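Local coordinates for probable manganase-dependent inorganic pyrophosphatase (Clostridium perfringens, PDB 3L2B), which probably hydrolyses inorganic pyrophosphate as a family II enzyme, and binds the activator diadenosine tetraphosphate through the CBS domains of its regulatory region, at residues Ile66-Ser69 / Ala73-Ala76; Val210-Ser213 / Asn219-Val222. All coordinates share one frame; numbering follows the deposited sequence.

How the contacts relate
Contact 1 and contact 2 lie far apart in space, with centres 32 Å from each other and nearest atoms about 22 Å apart. They share no helix or strand. Contact 1 (66-69 with 73-76) is a surface contact between a loop and the short helix 71-74 that follows it, and it rests on one charged pair. Contact 2 (210-213 with 219-222) is buried, and both its segments lie within the second CBS range. It joins helix 205-215 to strand 219-223 by apolar and sulfur-aromatic packing, and the strand also meets the bound diadenosine tetraphosphate. The chemistry follows the place: opposite charges outside, a methionine and a tyrosine ring inside.

Contact 1: Ile66-Ser69 / Ala73-Ala76; sequences IWDS and AKSA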
# COMPACT_ATOMS: atom_id res chain seq x y z
N ILE A 66 -6.61 -6.25 0.70
CA ILE A 66 -6.49 -6.65 2.09
C ILE A 66 -7.20 -7.98 2.36
O ILE A 66 -7.31 -8.42 3.50
CB ILE A 66 -6.97 -5.52 3.06
CG1 ILE A 66 -8.38 -5.02 2.72
CG2 ILE A 66 -5.98 -4.37 2.99
CD1 ILE A 66 -9.49 -6.08 2.60
N TRP A 67 -7.60 -8.63 1.28
CA TRP A 67 -8.52 -9.78 1.37
C TRP A 67 -7.89 -11.16 1.64
O TRP A 67 -8.60 -12.11 1.95
CB TRP A 67 -9.43 -9.81 0.13
CG TRP A 67 -10.39 -8.69 0.17
CD1 TRP A 67 -10.44 -7.61 -0.67
CD2 TRP A 67 -11.43 -8.49 1.15
NE1 TRP A 67 -11.47 -6.76 -0.29
CE2 TRP A 67 -12.09 -7.28 0.82
CE3 TRP A 67 -11.87 -9.23 2.25
CZ2 TRP A 67 -13.17 -6.80 1.56
CZ3 TRP A 67 -12.95 -8.75 2.99
CH2 TRP A 67 -13.58 -7.54 2.64
N ASP A 68 -6.58 -11.27 1.56
CA ASP A 68 -5.93 -12.54 1.93
C ASP A 68 -4.99 -12.37 3.11
O ASP A 68 -3.85 -11.95 2.94
CB ASP A 68 -5.19 -13.15 0.74
CG ASP A 68 -4.89 -14.64 0.94
OD1 ASP A 68 -4.51 -15.02 2.08
OD2 ASP A 68 -5.05 -15.43 -0.01
N SER A 69 -5.47 -12.74 4.30
CA SER A 69 -4.70 -12.51 5.54
C SER A 69 -3.59 -13.56 5.65
O SER A 69 -2.76 -13.53 6.57
CB SER A 69 -5.61 -12.54 6.78
OG SER A 69 -5.03 -11.80 7.83
N ALA A 73 1.88 -16.88 3.57
CA ALA A 73 1.92 -18.31 3.23
C ALA A 73 1.93 -18.48 1.73
O ALA A 73 2.78 -19.19 1.15
CB ALA A 73 0.72 -19.06 3.83
N LYS A 74 0.99 -17.81 1.10
CA LYS A 74 0.80 -17.94 -0.35
C LYS A 74 2.03 -17.47 -1.09
O LYS A 74 2.31 -17.93 -2.20
CB LYS A 74 -0.43 -17.16 -0.83
CG LYS A 74 -1.78 -17.80 -0.46
CD LYS A 74 -2.92 -17.25 -1.34
CE LYS A 74 -4.13 -18.22 -1.45
NZ LYS A 74 -4.62 -18.74 -0.13
N SER A 75 2.77 -16.55 -0.48
CA SER A 75 3.92 -15.93 -1.14
C SER A 75 5.24 -16.53 -0.68
O SER A 75 6.31 -16.12 -1.12
CB SER A 75 3.96 -14.42 -0.85
OG SER A 75 4.24 -14.17 0.53
N ALA A 76 5.16 -17.46 0.25
CA ALA A 76 6.38 -17.99 0.88
C ALA A 76 7.33 -16.87 1.32
O ALA A 76 8.54 -17.01 1.16
CB ALA A 76 7.12 -18.94 -0.09
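A surface salt bridge joins Asp68, in the loop after helix 56-64, to Lys74 at the end of the short helix 71-74. Asp68 OD2 lies 3.3 Å from Lys74 NZ. The two backbones stay well apart, with the CA atoms of Asp68 and Lys74 separated by 8.9 Å, and the side chains bridge the distance. They cross at about a right angle. With Asp68 CG anti to the backbone N (chi1 -162°), the carboxylate comes within reach of the lysine chain. Lys74 CD is 3.1 Å from Asp68 OD2, and CE lies beside the same oxygen. The bend at the last lysine torsion (chi4 50°) folds NZ back to it as well. OD1 takes the stronger polar contact, a hydrogen bond from Asn70 N within the loop, and OD2 faces the lysine. The bond to Asn70 probably limits the rotation of the carboxylate. Lys74 also touches Tyr189 of helix 187-190. Just past helix 71-74, Ala76 has a positive phi (47°), and Ala76 N bonds back to Ala73 O at 3.1 Å. The arrangement is a surface salt bridge set between the Asx turn of Asp68 and Asn70 and the Schellman motif that follows the helix.

Contact 2: Val210-Ser213 / Asn219-Val222; sequences VTMS and NYPV. With B4P (bis(adenosine)-5'-tetraphosphate), chain C.
Met212 packs against the ring of Tyr220, and the two side chains make most of this contact. The methyl CE reaches Tyr220 CD2 at 3.5 Å. Nearer the backbone, Met212 CG lies 3.6 Å from Tyr220 CE2. The methionine thus runs along the CD2-CE2 side of the ring. Its chain is extended beyond CG (chi2 -175°, chi3 168°), which carries SD and then CE past the tyrosine. Met212 SD sits 5.0 Å from the ring centroid and 42° off the normal, an oblique Met-aromatic contact. On the CD1 side the ring meets the ligand: Tyr220 CD1 is 3.6 Å from N6A of the bound diadenosine tetraphosphate. The same amino group gives a weak but nearly straight hydrogen bond to Asn219 O, with N6A to O at 3.3 Å. Further out, Tyr220 OH is hydrogen-bonded to Thr215 OG1, which is also bonded to Thr211 O, so the hydroxyl is tied to helix 205-215. Backbone bonds of Tyr220 with Ile233 and Pro221 with Val199 hold the strand in its sheet. Helix and strand belong to the beta-alpha-beta unit 199-200, 205-215, 219-223 of the CBS range. The chemistry implies that Tyr220 links the helix to the adenine site: its ring has methionine and nucleotide as neighbours, and the weak bond to Asn219 O is consistent with a preference for an adenine amino group.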
# COMPACT_ATOMS: atom_id res chain seq x y z
N VAL A 210 5.56 -3.19 -34.58
CA VAL A 210 4.19 -3.72 -34.66
C VAL A 210 3.75 -4.11 -33.25
O VAL A 210 2.77 -3.60 -32.70
CB VAL A 210 4.09 -4.95 -35.62
CG1 VAL A 210 2.69 -5.57 -35.58
CG2 VAL A 210 4.47 -4.57 -37.05
N THR A 211 4.54 -5.01 -32.66
CA THR A 211 4.32 -5.52 -31.29
C THR A 211 4.05 -4.39 -30.30
O THR A 211 3.20 -4.51 -29.41
CB THR A 211 5.55 -6.32 -30.77
OG1 THR A 211 6.00 -7.23 -31.79
CG2 THR A 211 5.19 -7.10 -29.53
N MET A 212 4.78 -3.29 -30.47
CA MET A 212 4.64 -2.11 -29.61
C MET A 212 3.33 -1.37 -29.85
O MET A 212 2.79 -0.72 -28.94
CB MET A 212 5.82 -1.14 -29.78
CG MET A 212 7.07 -1.54 -29.05
SD MET A 212 8.34 -0.28 -29.19
CE MET A 212 9.53 -0.84 -27.97
N SER A 213 2.83 -1.45 -31.08
CA SER A 213 1.55 -0.81 -31.43
C SER A 213 0.36 -1.65 -30.96
O SER A 213 -0.70 -1.12 -30.62
CB SER A 213 1.44 -0.57 -32.93
OG SER A 213 0.16 -0.05 -33.22
N ASN A 219 7.64 0.69 -21.93
CA ASN A 219 8.96 0.04 -21.90
C ASN A 219 8.86 -1.49 -21.97
O ASN A 219 7.92 -2.10 -21.44
CB ASN A 219 9.75 0.43 -20.65
CG ASN A 219 10.11 1.89 -20.60
OD1 ASN A 219 10.91 2.38 -21.41
ND2 ASN A 219 9.50 2.61 -19.65
N TYR A 220 9.84 -2.09 -22.63
CA TYR A 220 9.87 -3.54 -22.86
C TYR A 220 11.21 -4.19 -22.47
O TYR A 220 12.28 -3.76 -22.87
CB TYR A 220 9.57 -3.83 -24.34
CG TYR A 220 8.19 -3.36 -24.78
CD1 TYR A 220 7.14 -4.25 -24.90
CD2 TYR A 220 7.96 -2.03 -25.10
CE1 TYR A 220 5.89 -3.83 -25.32
CE2 TYR A 220 6.71 -1.59 -25.50
CZ TYR A 220 5.68 -2.49 -25.62
OH TYR A 220 4.44 -2.03 -26.01
N PRO A 221 11.16 -5.25 -21.66
CA PRO A 221 12.45 -5.85 -21.34
C PRO A 221 13.06 -6.54 -22.54
O PRO A 221 12.37 -7.08 -23.39
CB PRO A 221 12.11 -6.84 -20.22
CG PRO A 221 10.59 -6.96 -20.21
CD PRO A 221 10.08 -5.69 -20.76
N VAL A 222 14.37 -6.43 -22.63
CA VAL A 222 15.13 -7.00 -23.73
C VAL A 222 15.92 -8.18 -23.22
O VAL A 222 16.65 -8.07 -22.23
CB VAL A 222 16.12 -5.98 -24.30
CG1 VAL A 222 17.02 -6.63 -25.33
CG2 VAL A 222 15.35 -4.75 -24.87
PA B4P C . 2.52 1.24 -19.09
O1A B4P C . 1.36 1.38 -19.97
O2A B4P C . 3.89 0.94 -19.84
O3A B4P C . 2.51 2.54 -18.18
PB B4P C . 3.71 3.19 -17.35
O1B B4P C . 4.72 3.79 -18.25
O2B B4P C . 4.30 2.13 -16.31
O3B B4P C . 2.88 4.30 -16.56
PG B4P C . 2.61 5.77 -17.15
O1G B4P C . 2.26 5.64 -18.58
O2G B4P C . 1.59 6.60 -16.26
O3G B4P C . 4.02 6.51 -16.94
PD B4P C . 4.14 8.09 -17.24
O1D B4P C . 5.52 8.41 -17.63
O2D B4P C . 3.03 8.53 -18.31
O5E B4P C . 2.23 -0.02 -18.15
C5E B4P C . 1.25 0.07 -17.11
C4E B4P C . 1.39 -1.17 -16.25
O4E B4P C . 1.35 -2.33 -17.07
C3E B4P C . 2.74 -1.20 -15.57
O3E B4P C . 2.61 -0.74 -14.25
C2E B4P C . 3.20 -2.64 -15.63
O2E B4P C . 2.78 -3.34 -14.47
C1E B4P C . 2.48 -3.22 -16.82
N9A B4P C . 3.47 -3.34 -17.92
C8A B4P C . 4.35 -2.38 -18.32
N7A B4P C . 5.13 -2.83 -19.34
C5A B4P C . 4.76 -4.08 -19.62
C6A B4P C . 5.16 -5.12 -20.57
N6A B4P C . 6.13 -4.90 -21.46
N1A B4P C . 4.53 -6.32 -20.52
C2A B4P C . 3.55 -6.55 -19.64
N3A B4P C . 3.14 -5.65 -18.74
C4A B4P C . 3.68 -4.42 -18.67
O5F B4P C . 3.80 8.69 -15.81
C5F B4P C . 4.61 8.33 -14.70
C4F B4P C . 4.05 9.02 -13.48
O4F B4P C . 4.20 10.43 -13.63
C3F B4P C . 2.58 8.71 -13.32
O3F B4P C . 2.38 7.68 -12.36
C2F B4P C . 1.99 10.04 -12.85
O2F B4P C . 2.02 10.00 -11.44
C1F B4P C . 2.95 11.09 -13.39
N9B B4P C . 2.34 11.67 -14.61
C8B B4P C . 1.68 11.01 -15.58
N7B B4P C . 1.21 11.88 -16.51
C5B B4P C . 1.56 13.12 -16.14
C6B B4P C . 1.37 14.48 -16.66
N6B B4P C . 0.71 14.70 -17.81
N1B B4P C . 1.89 15.50 -15.96
C2B B4P C . 2.55 15.30 -14.81
N3B B4P C . 2.75 14.10 -14.27
C4B B4P C . 2.28 12.98 -14.87